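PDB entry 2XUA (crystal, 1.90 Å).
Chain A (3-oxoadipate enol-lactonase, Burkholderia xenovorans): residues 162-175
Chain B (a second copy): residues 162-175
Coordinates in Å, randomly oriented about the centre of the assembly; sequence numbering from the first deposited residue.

Chain A, residues 162-175: DYMEREPVVLAMIR
Chain B, residues 162-175: DYMEREPVVLAMIR

Two copies of one segment that meet across a near-twofold relation tend to place like against like, and the paired stretches of 3-oxoadipate enol-lactonase illustrate the rule. In each chain residues 162-166 end a helix that begins earlier, and residues 168-175 start another that continues onward. Between them Glu A167 and Glu B167 leave helical geometry, with phi/psi of -127/60° and -127/59°, and each occupies the N-cap position of the second helix in its chain. The 168-175 helices run in broadly the same direction, crossing at 42° with their axes 9.7 Å apart at closest approach. Register is self-paired: the CA atoms of Val A170 and Val B170 lie 6.1 Å apart, those of Glu A167 and Glu B167 8.6 Å.

Backbone hydrogen bonds fix each turn. Leu A171 N donates to Glu A167 O at 2.9 Å, and Leu B171 N to Glu B167 O at 3.0 Å, so the second helix takes up its i to i+4 pattern from the linking residue. On the preceding helix, Arg A166 NH1 forms a salt bridge with Asp A162 OD2 at 3.1 Å; its counterpart, Arg B166 NH1 to Asp B162 OD2, is longer at 3.5 Å. Both join residues one helical turn apart.

Apolar packing makes up most of the contact, which buries 467 Å² in total. The valines, all with chi1 t, interlock near the crossing: Val A170 CG2 lies 3.7 Å from Val B170 CG2 and 3.6 Å from Val B169 CG1, while Val A169 CG1 approaches Val B170 CG2 at 4.0 Å. One turn further, selenomethionines Met A173 and Met B173 direct their CA-to-CB bonds toward the partner and have the largest areas covered by the other stretch, 75 and 76 Å². Both are m, t at chi1 and chi2, with chi3 of 99° and 90°. Met A173 CE rests 3.9 Å from Met B173 CB, and Met B173 CE lies 3.9 Å from Ile A174 CD1. The isoleucines, both m, m, start sideways, but their ends come nearer. Tyr A163, with chi1 t, brings OH to 4.2 Å from Val B169 CG2.

The polar exception is an acid pair. Glu A167 and Glu B167, m, m at chi1 and chi2, leave the backbone sideways, yet their carboxylates converge until OE2 of Glu A167 is 2.5 Å from OE2 of Glu B167. Two charged carboxylates would repel at this separation; where a proton might sit is left open by the geometry.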

# COMPACT_ATOMS: atom_id res chain seq x y z
N ASP A 162 -20.86 -6.29 5.10
CA ASP A 162 -21.17 -4.84 5.33
C ASP A 162 -19.91 -3.95 5.26
O ASP A 162 -19.95 -2.86 4.69
CB ASP A 162 -21.88 -4.65 6.62
CG ASP A 162 -22.39 -3.22 6.81
OD1 ASP A 162 -23.07 -2.68 5.91
OD2 ASP A 162 -22.12 -2.69 7.90
N TYR A 163 -18.81 -4.40 5.87
CA TYR A 163 -17.59 -3.60 5.90
C TYR A 163 -17.10 -3.41 4.45
O TYR A 163 -16.76 -2.30 4.03
CB TYR A 163 -16.48 -4.21 6.79
CG TYR A 163 -15.29 -3.30 6.87
CD1 TYR A 163 -15.26 -2.23 7.79
CD2 TYR A 163 -14.21 -3.46 6.00
CE1 TYR A 163 -14.10 -1.31 7.84
CE2 TYR A 163 -13.10 -2.56 6.03
CZ TYR A 163 -13.05 -1.51 6.92
OH TYR A 163 -11.97 -0.62 6.89
N MSE A 164 -17.06 -4.50 3.70
CA MSE A 164 -16.61 -4.43 2.31
C MSE A 164 -17.46 -3.50 1.45
O MSE A 164 -16.93 -2.67 0.70
CB MSE A 164 -16.62 -5.82 1.71
CG MSE A 164 -15.60 -6.66 2.29
SE MSE A 164 -15.76 -8.46 1.62
CE MSE A 164 -17.59 -8.88 2.03
N GLU A 165 -18.79 -3.61 1.56
CA GLU A 165 -19.71 -2.65 0.88
C GLU A 165 -19.47 -1.20 1.31
O GLU A 165 -19.57 -0.26 0.49
CB GLU A 165 -21.20 -2.98 1.16
CG GLU A 165 -22.16 -2.25 0.28
CD GLU A 165 -22.62 -0.93 0.87
OE1 GLU A 165 -22.46 -0.69 2.08
OE2 GLU A 165 -23.17 -0.11 0.10
N ARG A 166 -19.21 -0.97 2.59
CA ARG A 166 -19.03 0.42 3.03
C ARG A 166 -17.66 0.99 2.71
O ARG A 166 -17.50 2.20 2.67
CB ARG A 166 -19.21 0.47 4.55
CG ARG A 166 -20.72 0.35 4.87
CD ARG A 166 -21.01 0.03 6.33
NE ARG A 166 -20.69 1.14 7.19
CZ ARG A 166 -20.84 1.13 8.51
NH1 ARG A 166 -21.38 0.06 9.10
NH2 ARG A 166 -20.54 2.22 9.20
N GLU A 167 -16.66 0.12 2.54
CA GLU A 167 -15.29 0.56 2.46
C GLU A 167 -14.59 0.01 1.18
O GLU A 167 -13.59 -0.76 1.29
CB GLU A 167 -14.51 0.10 3.69
CG GLU A 167 -15.04 0.66 5.07
CD GLU A 167 -14.82 2.14 5.21
OE1 GLU A 167 -15.45 2.75 6.10
OE2 GLU A 167 -14.01 2.71 4.41
N PRO A 168 -15.12 0.36 -0.01
CA PRO A 168 -14.58 -0.21 -1.23
C PRO A 168 -13.09 0.27 -1.50
O PRO A 168 -12.37 -0.43 -2.22
CB PRO A 168 -15.44 0.41 -2.32
CG PRO A 168 -16.03 1.75 -1.63
CD PRO A 168 -16.25 1.27 -0.26
N VAL A 169 -12.67 1.42 -0.95
CA VAL A 169 -11.26 1.88 -1.20
C VAL A 169 -10.33 0.98 -0.36
O VAL A 169 -9.32 0.47 -0.88
CB VAL A 169 -11.07 3.38 -0.82
CG1 VAL A 169 -9.55 3.81 -0.76
CG2 VAL A 169 -11.92 4.36 -1.82
N VAL A 170 -10.66 0.79 0.92
CA VAL A 170 -9.85 -0.12 1.79
C VAL A 170 -9.83 -1.50 1.13
O VAL A 170 -8.78 -2.13 0.96
CB VAL A 170 -10.40 -0.22 3.25
CG1 VAL A 170 -9.60 -1.26 4.05
CG2 VAL A 170 -10.35 1.19 4.01
N LEU A 171 -11.01 -2.01 0.76
CA LEU A 171 -11.02 -3.33 0.15
C LEU A 171 -10.13 -3.37 -1.12
O LEU A 171 -9.31 -4.32 -1.33
CB LEU A 171 -12.42 -3.70 -0.21
CG LEU A 171 -12.95 -5.07 0.13
CD1 LEU A 171 -14.24 -5.25 -0.80
CD2 LEU A 171 -11.97 -6.30 -0.09
N ALA A 172 -10.30 -2.36 -1.98
CA ALA A 172 -9.49 -2.32 -3.21
C ALA A 172 -8.00 -2.27 -2.93
O ALA A 172 -7.23 -2.88 -3.67
CB ALA A 172 -9.89 -1.17 -4.10
N MSE A 173 -7.59 -1.51 -1.91
CA MSE A 173 -6.19 -1.49 -1.56
C MSE A 173 -5.66 -2.83 -1.06
O MSE A 173 -4.55 -3.26 -1.47
CB MSE A 173 -5.89 -0.41 -0.53
CG MSE A 173 -5.85 0.91 -1.23
SE MSE A 173 -5.87 2.33 0.06
CE MSE A 173 -3.95 2.72 0.12
N ILE A 174 -6.43 -3.47 -0.20
CA ILE A 174 -6.03 -4.73 0.37
C ILE A 174 -6.01 -5.78 -0.72
O ILE A 174 -5.11 -6.62 -0.77
CB ILE A 174 -7.00 -5.15 1.57
CG1 ILE A 174 -6.75 -4.19 2.72
CG2 ILE A 174 -6.74 -6.61 2.03
CD1 ILE A 174 -5.23 -4.15 3.20
N ARG A 175 -7.03 -5.75 -1.59
CA ARG A 175 -7.18 -6.72 -2.64
C ARG A 175 -5.97 -6.54 -3.60
O ARG A 175 -5.43 -7.54 -4.08
CB ARG A 175 -8.46 -6.48 -3.42
CG ARG A 175 -8.61 -7.41 -4.64
CD ARG A 175 -10.02 -7.38 -5.28
NE ARG A 175 -9.97 -8.20 -6.50
CZ ARG A 175 -10.55 -9.39 -6.66
NH1 ARG A 175 -11.32 -9.94 -5.69
NH2 ARG A 175 -10.37 -10.03 -7.81
N ASP B 162 -14.53 16.12 6.50
CA ASP B 162 -15.54 15.11 6.80
C ASP B 162 -15.05 13.74 6.32
O ASP B 162 -15.25 12.74 7.00
CB ASP B 162 -16.81 15.44 6.05
CG ASP B 162 -17.90 14.37 6.22
OD1 ASP B 162 -18.23 13.97 7.37
OD2 ASP B 162 -18.43 13.93 5.18
N TYR B 163 -14.47 13.67 5.13
CA TYR B 163 -13.99 12.37 4.63
C TYR B 163 -12.94 11.87 5.58
O TYR B 163 -12.87 10.67 5.85
CB TYR B 163 -13.40 12.51 3.23
CG TYR B 163 -12.90 11.17 2.68
CD1 TYR B 163 -13.75 10.35 2.00
CD2 TYR B 163 -11.60 10.76 2.88
CE1 TYR B 163 -13.33 9.10 1.55
CE2 TYR B 163 -11.17 9.52 2.46
CZ TYR B 163 -12.06 8.70 1.77
OH TYR B 163 -11.67 7.48 1.32
N MSE B 164 -12.06 12.77 6.03
CA MSE B 164 -10.99 12.33 6.88
C MSE B 164 -11.52 11.77 8.19
O MSE B 164 -11.09 10.70 8.65
CB MSE B 164 -10.02 13.48 7.15
CG MSE B 164 -9.21 13.78 5.94
SE MSE B 164 -7.74 14.95 6.42
CE MSE B 164 -8.77 16.40 7.21
N GLU B 165 -12.50 12.47 8.75
CA GLU B 165 -13.15 12.00 9.99
C GLU B 165 -13.81 10.61 9.76
O GLU B 165 -13.60 9.72 10.55
CB GLU B 165 -14.10 13.10 10.57
CG GLU B 165 -15.63 12.84 10.49
CD GLU B 165 -16.12 11.79 11.50
OE1 GLU B 165 -15.64 11.79 12.68
OE2 GLU B 165 -16.97 10.95 11.11
N ARG B 166 -14.52 10.43 8.66
CA ARG B 166 -15.26 9.21 8.35
C ARG B 166 -14.34 8.03 7.97
O ARG B 166 -14.73 6.86 8.14
CB ARG B 166 -16.26 9.45 7.20
CG ARG B 166 -17.58 10.24 7.51
CD ARG B 166 -18.21 10.76 6.11
NE ARG B 166 -17.93 9.75 5.12
CZ ARG B 166 -17.59 9.91 3.85
NH1 ARG B 166 -17.49 11.10 3.26
NH2 ARG B 166 -17.35 8.81 3.16
N GLU B 167 -13.12 8.33 7.48
CA GLU B 167 -12.28 7.32 6.82
C GLU B 167 -10.85 7.21 7.43
O GLU B 167 -9.84 7.44 6.74
CB GLU B 167 -12.28 7.59 5.29
CG GLU B 167 -13.67 7.42 4.62
CD GLU B 167 -13.98 5.95 4.30
OE1 GLU B 167 -14.82 5.71 3.41
OE2 GLU B 167 -13.39 5.06 4.91
N PRO B 168 -10.76 6.88 8.74
CA PRO B 168 -9.46 6.92 9.38
C PRO B 168 -8.53 5.81 8.85
O PRO B 168 -7.33 5.98 8.97
CB PRO B 168 -9.79 6.67 10.86
CG PRO B 168 -11.22 5.97 10.85
CD PRO B 168 -11.87 6.60 9.68
N VAL B 169 -9.06 4.68 8.33
CA VAL B 169 -8.19 3.60 7.83
C VAL B 169 -7.55 4.04 6.47
O VAL B 169 -6.35 3.88 6.28
CB VAL B 169 -8.92 2.21 7.69
CG1 VAL B 169 -8.10 1.21 6.84
CG2 VAL B 169 -9.13 1.52 9.06
N VAL B 170 -8.38 4.56 5.57
CA VAL B 170 -7.88 5.12 4.28
C VAL B 170 -6.83 6.18 4.63
O VAL B 170 -5.75 6.17 4.10
CB VAL B 170 -8.97 5.76 3.48
CG1 VAL B 170 -8.35 6.36 2.16
CG2 VAL B 170 -10.04 4.73 3.05
N LEU B 171 -7.15 7.10 5.54
CA LEU B 171 -6.13 8.13 5.89
C LEU B 171 -4.81 7.56 6.38
O LEU B 171 -3.74 8.03 5.97
CB LEU B 171 -6.67 9.23 6.83
CG LEU B 171 -7.06 10.21 5.73
CD1 LEU B 171 -8.58 10.42 5.51
CD2 LEU B 171 -6.13 11.46 5.53
N ALA B 172 -4.88 6.61 7.32
CA ALA B 172 -3.68 6.00 7.86
C ALA B 172 -2.82 5.33 6.77
O ALA B 172 -1.59 5.42 6.79
CB ALA B 172 -4.05 4.99 8.98
N MSE B 173 -3.45 4.70 5.80
CA MSE B 173 -2.67 4.02 4.77
C MSE B 173 -2.00 5.00 3.82
O MSE B 173 -0.85 4.82 3.40
CB MSE B 173 -3.60 3.07 4.00
CG MSE B 173 -3.99 1.83 4.90
SE MSE B 173 -5.17 0.76 3.81
CE MSE B 173 -3.92 -0.47 2.86
N ILE B 174 -2.77 6.02 3.44
CA ILE B 174 -2.26 7.10 2.59
C ILE B 174 -1.10 7.84 3.32
O ILE B 174 -0.04 8.14 2.73
CB ILE B 174 -3.47 8.07 2.23
CG1 ILE B 174 -4.45 7.39 1.24
CG2 ILE B 174 -2.99 9.35 1.67
CD1 ILE B 174 -3.84 7.00 -0.09
N ARG B 175 -1.31 8.12 4.62
CA ARG B 175 -0.30 8.79 5.42
C ARG B 175 0.94 7.92 5.50
O ARG B 175 2.05 8.43 5.44
CB ARG B 175 -0.81 9.07 6.82
CG ARG B 175 0.22 9.77 7.77
CD ARG B 175 -0.37 10.20 9.15
NE ARG B 175 0.71 10.87 9.86
CZ ARG B 175 0.83 12.19 10.04
NH1 ARG B 175 -0.13 13.02 9.60
NH2 ARG B 175 1.92 12.68 10.67